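Local coordinates for protein exoglucanase A (Cellulomonas fimi, PDB 7CBD) that hydrolyses beta-1,4-glucosidic linkages of cellulose with inversion at the anomeric carbon, releasing cellobiose, through the family 6 catalytic domain described here, at residues Gly173-Leu178 with Ser218-Phe223; Asp149-Leu154 with Ala209-Glu214. All blocks are in the same frame, centred on the assembly; numbering follows the deposited sequence. Where two conformers were deposited one is given.

Contact 1 of 2, residues Gly173-Leu178 with Ser218-Phe223; sequences GVKYAL and STTAGF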
ATOM      1  N   GLY A 173      -5.195  16.529  10.962  1.00  7.97           N
ATOM      2  CA  GLY A 173      -3.965  16.349  10.217  1.00  7.29           C
ATOM      3  C   GLY A 173      -4.213  16.035   8.758  1.00  6.45           C
ATOM      4  O   GLY A 173      -3.543  16.580   7.879  1.00  7.48           O
ATOM      5  N   VAL A 174      -5.184  15.161   8.477  1.00  6.07           N
ATOM      6  CA  VAL A 174      -5.506  14.873   7.084  1.00  6.16           C
ATOM      7  C   VAL A 174      -6.069  16.114   6.398  1.00  5.62           C
ATOM      8  O   VAL A 174      -5.727  16.404   5.246  1.00  6.72           O
ATOM      9  CB  VAL A 174      -6.421  13.639   6.949  1.00  6.28           C
ATOM     10  CG1 VAL A 174      -6.892  13.481   5.503  1.00  5.87           C
ATOM     11  CG2 VAL A 174      -5.688  12.389   7.392  1.00  6.59           C
ATOM     12  N   LYS A 175      -6.925  16.881   7.090  1.00  6.38           N
ATOM     13  CA  LYS A 175      -7.401  18.142   6.523  1.00  7.18           C
ATOM     14  C   LYS A 175      -6.234  19.049   6.145  1.00  7.33           C
ATOM     15  O   LYS A 175      -6.210  19.631   5.054  1.00  7.21           O
ATOM     16  CB  LYS A 175      -8.340  18.862   7.496  1.00  8.31           C
ATOM     17  CG  LYS A 175      -8.616  20.313   7.088  1.00  9.61           C
ATOM     18  CD  LYS A 175      -9.507  21.066   8.061  1.00 11.46           C
ATOM     19  CE  LYS A 175      -9.359  22.595   7.894  1.00 11.98           C
ATOM     20  NZ  LYS A 175      -9.736  23.120   6.535  1.00 12.21           N
ATOM     21  N   TYR A 176      -5.253  19.179   7.042  1.00  6.98           N
ATOM     22  CA  TYR A 176      -4.123  20.065   6.780  1.00  7.47           C
ATOM     23  C   TYR A 176      -3.303  19.572   5.594  1.00  7.69           C
ATOM     24  O   TYR A 176      -2.917  20.360   4.723  1.00  7.81           O
ATOM     25  CB  TYR A 176      -3.257  20.168   8.032  1.00  7.42           C
ATOM     26  CG  TYR A 176      -2.222  21.266   7.964  1.00  7.75           C
ATOM     27  CD1 TYR A 176      -2.556  22.580   8.274  1.00  8.68           C
ATOM     28  CD2 TYR A 176      -0.914  20.993   7.576  1.00  7.84           C
ATOM     29  CE1 TYR A 176      -1.608  23.586   8.219  1.00  9.51           C
ATOM     30  CE2 TYR A 176       0.039  21.995   7.516  1.00  7.89           C
ATOM     31  CZ  TYR A 176      -0.319  23.289   7.831  1.00  8.92           C
ATOM     32  OH  TYR A 176       0.628  24.286   7.771  1.00 10.24           O
ATOM     33  N   ALA A 177      -3.016  18.267   5.553  1.00  7.07           N
ATOM     34  CA  ALA A 177      -2.280  17.693   4.435  1.00  6.63           C
ATOM     35  C   ALA A 177      -3.006  17.959   3.127  1.00  5.49           C
ATOM     36  O   ALA A 177      -2.404  18.427   2.151  1.00  6.78           O
ATOM     37  CB  ALA A 177      -2.092  16.193   4.657  1.00  7.67           C
ATOM     38  N   LEU A 178      -4.314  17.686   3.099  1.00  5.49           N
ATOM     39  CA  LEU A 178      -5.096  17.896   1.885  1.00  6.97           C
ATOM     40  C   LEU A 178      -5.122  19.365   1.483  1.00  6.85           C
ATOM     41  O   LEU A 178      -4.965  19.692   0.299  1.00  6.97           O
ATOM     42  CB  LEU A 178      -6.517  17.369   2.077  1.00  7.14           C
ATOM     43  CG  LEU A 178      -6.675  15.849   2.164  1.00  6.52           C
ATOM     44  CD1 LEU A 178      -8.112  15.522   2.497  1.00  7.22           C
ATOM     45  CD2 LEU A 178      -6.276  15.173   0.869  1.00  7.30           C
ATOM     46  N   SER A 218     -14.559  19.269   5.223  1.00  8.37           N
ATOM     47  CA  SER A 218     -13.803  20.107   6.150  1.00  8.06           C
ATOM     48  C   SER A 218     -12.647  20.843   5.484  1.00  8.26           C
ATOM     49  O   SER A 218     -12.109  21.781   6.078  1.00  8.74           O
ATOM     50  CB  SER A 218     -13.253  19.273   7.313  1.00  8.40           C
ATOM     51  OG  SER A 218     -12.101  18.531   6.916  1.00  8.87           O
ATOM     52  N   THR A 219     -12.240  20.437   4.285  1.00  6.57           N
ATOM     53  CA  THR A 219     -11.127  21.097   3.617  1.00  6.37           C
ATOM     54  C   THR A 219     -11.597  22.399   2.966  1.00  6.62           C
ATOM     55  O   THR A 219     -12.792  22.625   2.758  1.00  7.73           O
ATOM     56  CB  THR A 219     -10.496  20.176   2.563  1.00  6.56           C
ATOM     57  OG1 THR A 219     -11.409  19.999   1.471  1.00  6.48           O
ATOM     58  CG2 THR A 219     -10.119  18.817   3.158  1.00  8.10           C
ATOM     59  N   THR A 220     -10.644  23.273   2.631  0.55  6.99           N
ATOM     60  CA  THR A 220     -11.054  24.534   2.015  0.55  8.06           C
ATOM     61  C   THR A 220     -11.617  24.331   0.611  0.55  8.66           C
ATOM     62  O   THR A 220     -12.509  25.076   0.192  0.55  8.63           O
ATOM     63  CB  THR A 220      -9.916  25.556   2.002  0.55  8.83           C
ATOM     64  OG1 THR A 220      -8.816  25.033   1.256  0.55  8.59           O
ATOM     65  CG2 THR A 220      -9.461  25.884   3.412  0.55  8.31           C
ATOM     66  N   ALA A 221     -11.120  23.344  -0.133  1.00  7.54           N
ATOM     67  CA  ALA A 221     -11.622  23.112  -1.483  1.00  7.84           C
ATOM     68  C   ALA A 221     -12.742  22.076  -1.547  1.00  7.78           C
ATOM     69  O   ALA A 221     -13.250  21.791  -2.638  1.00  9.68           O
ATOM     70  CB  ALA A 221     -10.477  22.726  -2.421  1.00  8.37           C
ATOM     71  N   GLY A 222     -13.135  21.498  -0.415  1.00  7.20           N
ATOM     72  CA  GLY A 222     -14.216  20.527  -0.438  1.00  7.47           C
ATOM     73  C   GLY A 222     -13.812  19.257  -1.161  1.00  7.04           C
ATOM     74  O   GLY A 222     -12.682  18.769  -1.041  1.00  7.73           O
ATOM     75  N   PHE A 223     -14.747  18.719  -1.943  1.00  7.68           N
ATOM     76  CA  PHE A 223     -14.502  17.439  -2.598  1.00  8.20           C
ATOM     77  C   PHE A 223     -13.330  17.502  -3.569  1.00  9.19           C
ATOM     78  O   PHE A 223     -12.656  16.492  -3.785  1.00 10.41           O
ATOM     79  CB  PHE A 223     -15.781  16.925  -3.257  1.00  8.78           C
ATOM     80  CG  PHE A 223     -16.798  16.434  -2.261  1.00  9.09           C
ATOM     81  CD1 PHE A 223     -16.646  15.197  -1.657  1.00  9.80           C
ATOM     82  CD2 PHE A 223     -17.871  17.230  -1.888  1.00  9.91           C
ATOM     83  CE1 PHE A 223     -17.559  14.750  -0.712  1.00 10.19           C
ATOM     84  CE2 PHE A 223     -18.790  16.791  -0.946  1.00 11.07           C
ATOM     85  CZ  PHE A 223     -18.635  15.548  -0.361  1.00 11.41           C
TER
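Lys175, on helix 161-182, and Thr219, in the loop that follows helix 202-218, bring the two backbones to their nearest approach, with 5.6 Å between their CA atoms; the helical turn is confirmed by bonds from the backbone N of Ala177 and Leu178 to the carbonyls of Gly173 and Val174. The Lys175 side chain leaves with CG anti to the backbone N, runs extended past Ser218 and bends only at chi4 (61°), which turns NZ back onto the loop. There NZ donates to Ser218 O at 2.8 Å, with a C=O...N angle of 145° and the donor tilted 18° from the carbonyl plane. The methylenes lie over the same residue: Lys175 CD is 3.3 Å from Ser218 O and 3.8 Å from Ser218 OG. That hydroxyl is bonded to Val215 O, one turn back on helix 202-218. Deeper in, the branch methyl of Thr219 faces Leu178, with CG2 3.9 Å from Leu178 CD1 and 4.0 Å from Leu178 CB. Thr219 OG1 is bonded to Ala216 O and Ser225 OG, which probably holds the rotation that presents the methyl to the leucine. Asp179, one turn further along the helix from Lys175, binds both partners: one carboxylate oxygen forms a salt bridge with Lys175 NZ, the other accepts from Thr220 N. Polar bonds at the more open side and a buried methyl contact beneath thus join helix 161-182 to the loop after helix 202-218, outside the barrel and away from the active site; the carboxylate probably offsets the charge of NZ and holds it beside Ser218 O.

Contact 2 of 2, residues Asp149-Leu154 with Ala209-Glu214; sequences DSLPNL and ATLFAE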
ATOM      1  N   ASP A 149      -3.341   3.593   6.845  1.00  5.74           N
ATOM      2  CA  ASP A 149      -3.657   3.116   8.193  1.00  6.48           C
ATOM      3  C   ASP A 149      -4.103   4.239   9.128  1.00  5.68           C
ATOM      4  O   ASP A 149      -3.707   4.281  10.294  1.00  6.55           O
ATOM      5  CB  ASP A 149      -2.490   2.331   8.798  1.00  8.42           C
ATOM      6  CG  ASP A 149      -2.870   1.622  10.081  1.00  9.31           C
ATOM      7  OD1 ASP A 149      -4.056   1.254  10.228  1.00 10.30           O
ATOM      8  OD2 ASP A 149      -1.990   1.466  10.956  1.00  9.57           O
ATOM      9  N   SER A 150      -4.941   5.152   8.629  1.00  5.63           N
ATOM     10  CA  SER A 150      -5.379   6.274   9.456  1.00  5.47           C
ATOM     11  C   SER A 150      -6.892   6.287   9.650  1.00  5.13           C
ATOM     12  O   SER A 150      -7.410   5.624  10.557  1.00  5.65           O
ATOM     13  CB  SER A 150      -4.850   7.616   8.921  1.00  5.43           C
ATOM     14  OG  SER A 150      -5.356   7.924   7.629  1.00  5.63           O
ATOM     15  N   LEU A 151      -7.607   7.015   8.790  1.00  5.54           N
ATOM     16  CA  LEU A 151      -9.007   7.347   9.061  1.00  6.83           C
ATOM     17  C   LEU A 151      -9.917   6.158   9.340  1.00  7.66           C
ATOM     18  O   LEU A 151     -10.782   6.278  10.227  1.00  8.95           O
ATOM     19  CB  LEU A 151      -9.578   8.249   7.961  1.00  7.33           C
ATOM     20  CG  LEU A 151      -8.999   9.662   7.937  1.00  8.35           C
ATOM     21  CD1 LEU A 151      -9.339  10.351   6.623  1.00  9.02           C
ATOM     22  CD2 LEU A 151      -9.511  10.489   9.104  1.00 10.18           C
ATOM     23  N   PRO A 152      -9.819   5.022   8.642  1.00  7.71           N
ATOM     24  CA  PRO A 152     -10.744   3.915   8.932  1.00  8.73           C
ATOM     25  C   PRO A 152     -10.584   3.309  10.320  1.00  7.63           C
ATOM     26  O   PRO A 152     -11.473   2.562  10.749  1.00  8.46           O
ATOM     27  CB  PRO A 152     -10.432   2.895   7.834  1.00 11.07           C
ATOM     28  CG  PRO A 152      -9.842   3.716   6.712  1.00 11.10           C
ATOM     29  CD  PRO A 152      -9.032   4.760   7.420  1.00  9.94           C
ATOM     30  N   ASN A 153      -9.489   3.591  11.031  1.00  6.54           N
ATOM     31  CA  ASN A 153      -9.422   3.185  12.430  1.00  6.25           C
ATOM     32  C   ASN A 153     -10.517   3.848  13.248  1.00  7.25           C
ATOM     33  O   ASN A 153     -10.920   3.316  14.286  1.00  8.24           O
ATOM     34  CB  ASN A 153      -8.070   3.567  13.027  1.00  6.49           C
ATOM     35  CG  ASN A 153      -6.961   2.671  12.564  1.00  6.54           C
ATOM     36  OD1 ASN A 153      -6.889   1.508  12.960  1.00  8.79           O
ATOM     37  ND2 ASN A 153      -6.088   3.199  11.717  1.00  7.50           N
ATOM     38  N   LEU A 154     -11.011   5.004  12.801  1.00  7.92           N
ATOM     39  CA  LEU A 154     -11.969   5.761  13.593  1.00 10.71           C
ATOM     40  C   LEU A 154     -13.371   5.174  13.541  1.00 12.75           C
ATOM     41  O   LEU A 154     -14.211   5.544  14.371  1.00 14.85           O
ATOM     42  CB  LEU A 154     -11.964   7.237  13.168  1.00 10.94           C
ATOM     43  CG  LEU A 154     -10.581   7.908  13.133  1.00 12.31           C
ATOM     44  CD1 LEU A 154     -10.729   9.401  12.880  1.00 13.99           C
ATOM     45  CD2 LEU A 154      -9.754   7.637  14.391  1.00 13.42           C
ATOM     46  N   ALA A 209     -17.011   5.475   4.251  1.00  6.27           N
ATOM     47  CA  ALA A 209     -17.296   6.406   3.162  1.00  6.40           C
ATOM     48  C   ALA A 209     -17.853   7.726   3.690  1.00  6.97           C
ATOM     49  O   ALA A 209     -17.473   8.807   3.218  1.00  7.06           O
ATOM     50  CB  ALA A 209     -18.260   5.779   2.157  1.00  7.38           C
ATOM     51  N   THR A 210     -18.768   7.656   4.658  1.00  7.21           N
ATOM     52  CA  THR A 210     -19.317   8.864   5.267  1.00  7.86           C
ATOM     53  C   THR A 210     -18.224   9.696   5.923  1.00  7.44           C
ATOM     54  O   THR A 210     -18.197  10.926   5.782  1.00  7.60           O
ATOM     55  CB  THR A 210     -20.389   8.469   6.283  1.00  9.88           C
ATOM     56  OG1 THR A 210     -21.424   7.762   5.599  1.00 11.03           O
ATOM     57  CG2 THR A 210     -20.965   9.699   6.988  1.00 11.20           C
ATOM     58  N   LEU A 211     -17.303   9.048   6.640  0.54  7.41           N
ATOM     59  CA  LEU A 211     -16.226   9.792   7.286  0.54  7.01           C
ATOM     60  C   LEU A 211     -15.309  10.453   6.263  0.54  6.39           C
ATOM     61  O   LEU A 211     -14.856  11.584   6.469  0.54  7.37           O
ATOM     62  CB  LEU A 211     -15.437   8.879   8.223  0.54  9.00           C
ATOM     63  CG  LEU A 211     -14.404   9.582   9.104  0.54 11.60           C
ATOM     64  CD1 LEU A 211     -14.387   8.937  10.489  0.54 12.46           C
ATOM     65  CD2 LEU A 211     -13.029   9.548   8.481  0.54 12.95           C
ATOM     66  N   PHE A 212     -15.012   9.765   5.156  1.00  6.18           N
ATOM     67  CA  PHE A 212     -14.214  10.397   4.109  1.00  5.77           C
ATOM     68  C   PHE A 212     -14.903  11.639   3.557  1.00  6.02           C
ATOM     69  O   PHE A 212     -14.247  12.655   3.290  1.00  7.13           O
ATOM     70  CB  PHE A 212     -13.931   9.394   2.988  1.00  5.79           C
ATOM     71  CG  PHE A 212     -12.927   8.335   3.366  1.00  5.93           C
ATOM     72  CD1 PHE A 212     -11.698   8.684   3.910  1.00  7.16           C
ATOM     73  CD2 PHE A 212     -13.215   6.990   3.190  1.00  6.86           C
ATOM     74  CE1 PHE A 212     -10.774   7.714   4.263  1.00  7.07           C
ATOM     75  CE2 PHE A 212     -12.293   6.010   3.544  1.00  7.47           C
ATOM     76  CZ  PHE A 212     -11.066   6.376   4.076  1.00  7.12           C
ATOM     77  N   ALA A 213     -16.227  11.582   3.388  1.00  6.58           N
ATOM     78  CA  ALA A 213     -16.951  12.759   2.916  1.00  6.47           C
ATOM     79  C   ALA A 213     -16.887  13.894   3.930  1.00  6.38           C
ATOM     80  O   ALA A 213     -16.747  15.061   3.549  1.00  7.72           O
ATOM     81  CB  ALA A 213     -18.396  12.400   2.578  1.00  7.17           C
ATOM     82  N   GLU A 214     -16.999  13.579   5.227  1.00  7.29           N
ATOM     83  CA  GLU A 214     -16.861  14.617   6.247  1.00  7.43           C
ATOM     84  C   GLU A 214     -15.495  15.280   6.160  1.00  7.59           C
ATOM     85  O   GLU A 214     -15.379  16.509   6.257  1.00  8.06           O
ATOM     86  CB  GLU A 214     -17.045  14.020   7.637  1.00  8.61           C
ATOM     87  CG  GLU A 214     -18.443  13.539   7.915  1.00 10.09           C
ATOM     88  CD  GLU A 214     -18.570  12.871   9.271  1.00 11.71           C
ATOM     89  OE1 GLU A 214     -17.595  12.912  10.055  1.00 13.21           O
ATOM     90  OE2 GLU A 214     -19.644  12.301   9.548  1.00 12.90           O
TER
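Leu151 and Leu211 meet through their methyl branches, CD2 of each 3.7 Å apart in one of two Leu211 conformers, their side chains lying obliquely. In this conformer Leu211 CD2 also comes 3.7 Å from Leu151 CB and fits the notch between the stem and the CD2 branch. Leu151 CG stands anti to the carbonyl carbon (chi1 -69°), 4.1 Å from that Leu211 CD2, and its second branch turns to Phe212: CD1 lies 3.8 Å from ring atom CE1. Phe212 and Leu211, neighbours on helix 202-218, thus form a cleft that Leu151 enters, one branch against each. At the neighbouring ring atom, Pro152 CG meets Phe212 CZ at 3.9 Å, the side chains crossing at about a right angle. These bumps belong to a type I turn, Ser150 to Asn153, after strand 141-146 of the glycoside hydrolase family 6 barrel, just beyond Asp149, the predicted proton donor. Ser150 O accepts from both N and ND2 of Asn153; ND2 also donates to Asp149 OD1 from above the carboxylate plane. An alanine at Leu151 would probably open a gap beside Leu211 CD2 and Phe212 CE1, with only its CB left to touch them. On the flank, Leu154 CB abuts Leu211 CD1 at 4.0 Å.

From the N terminus, strand 141-146 leads into 149-154, the first half of contact 2; helix 161-182 follows with 173-178, the first half of contact 1. After strand 187-192 the chain enters helix 202-218, where 209-214 closes contact 2 across 54 residues, and the loop 218-223 then closes contact 1 across 39. The segments alternate, so the two loops cross. Together they tie helix 202-218 and its exit loop to two preceding elements, the turn after strand 141-146 and helix 161-182. Their centres lie about 13 Å apart and they touch directly: Val174 CG1 is 4.1 Å from Leu151 CD1, and Phe223 CE1 is 4.1 Å from Ala213 CB.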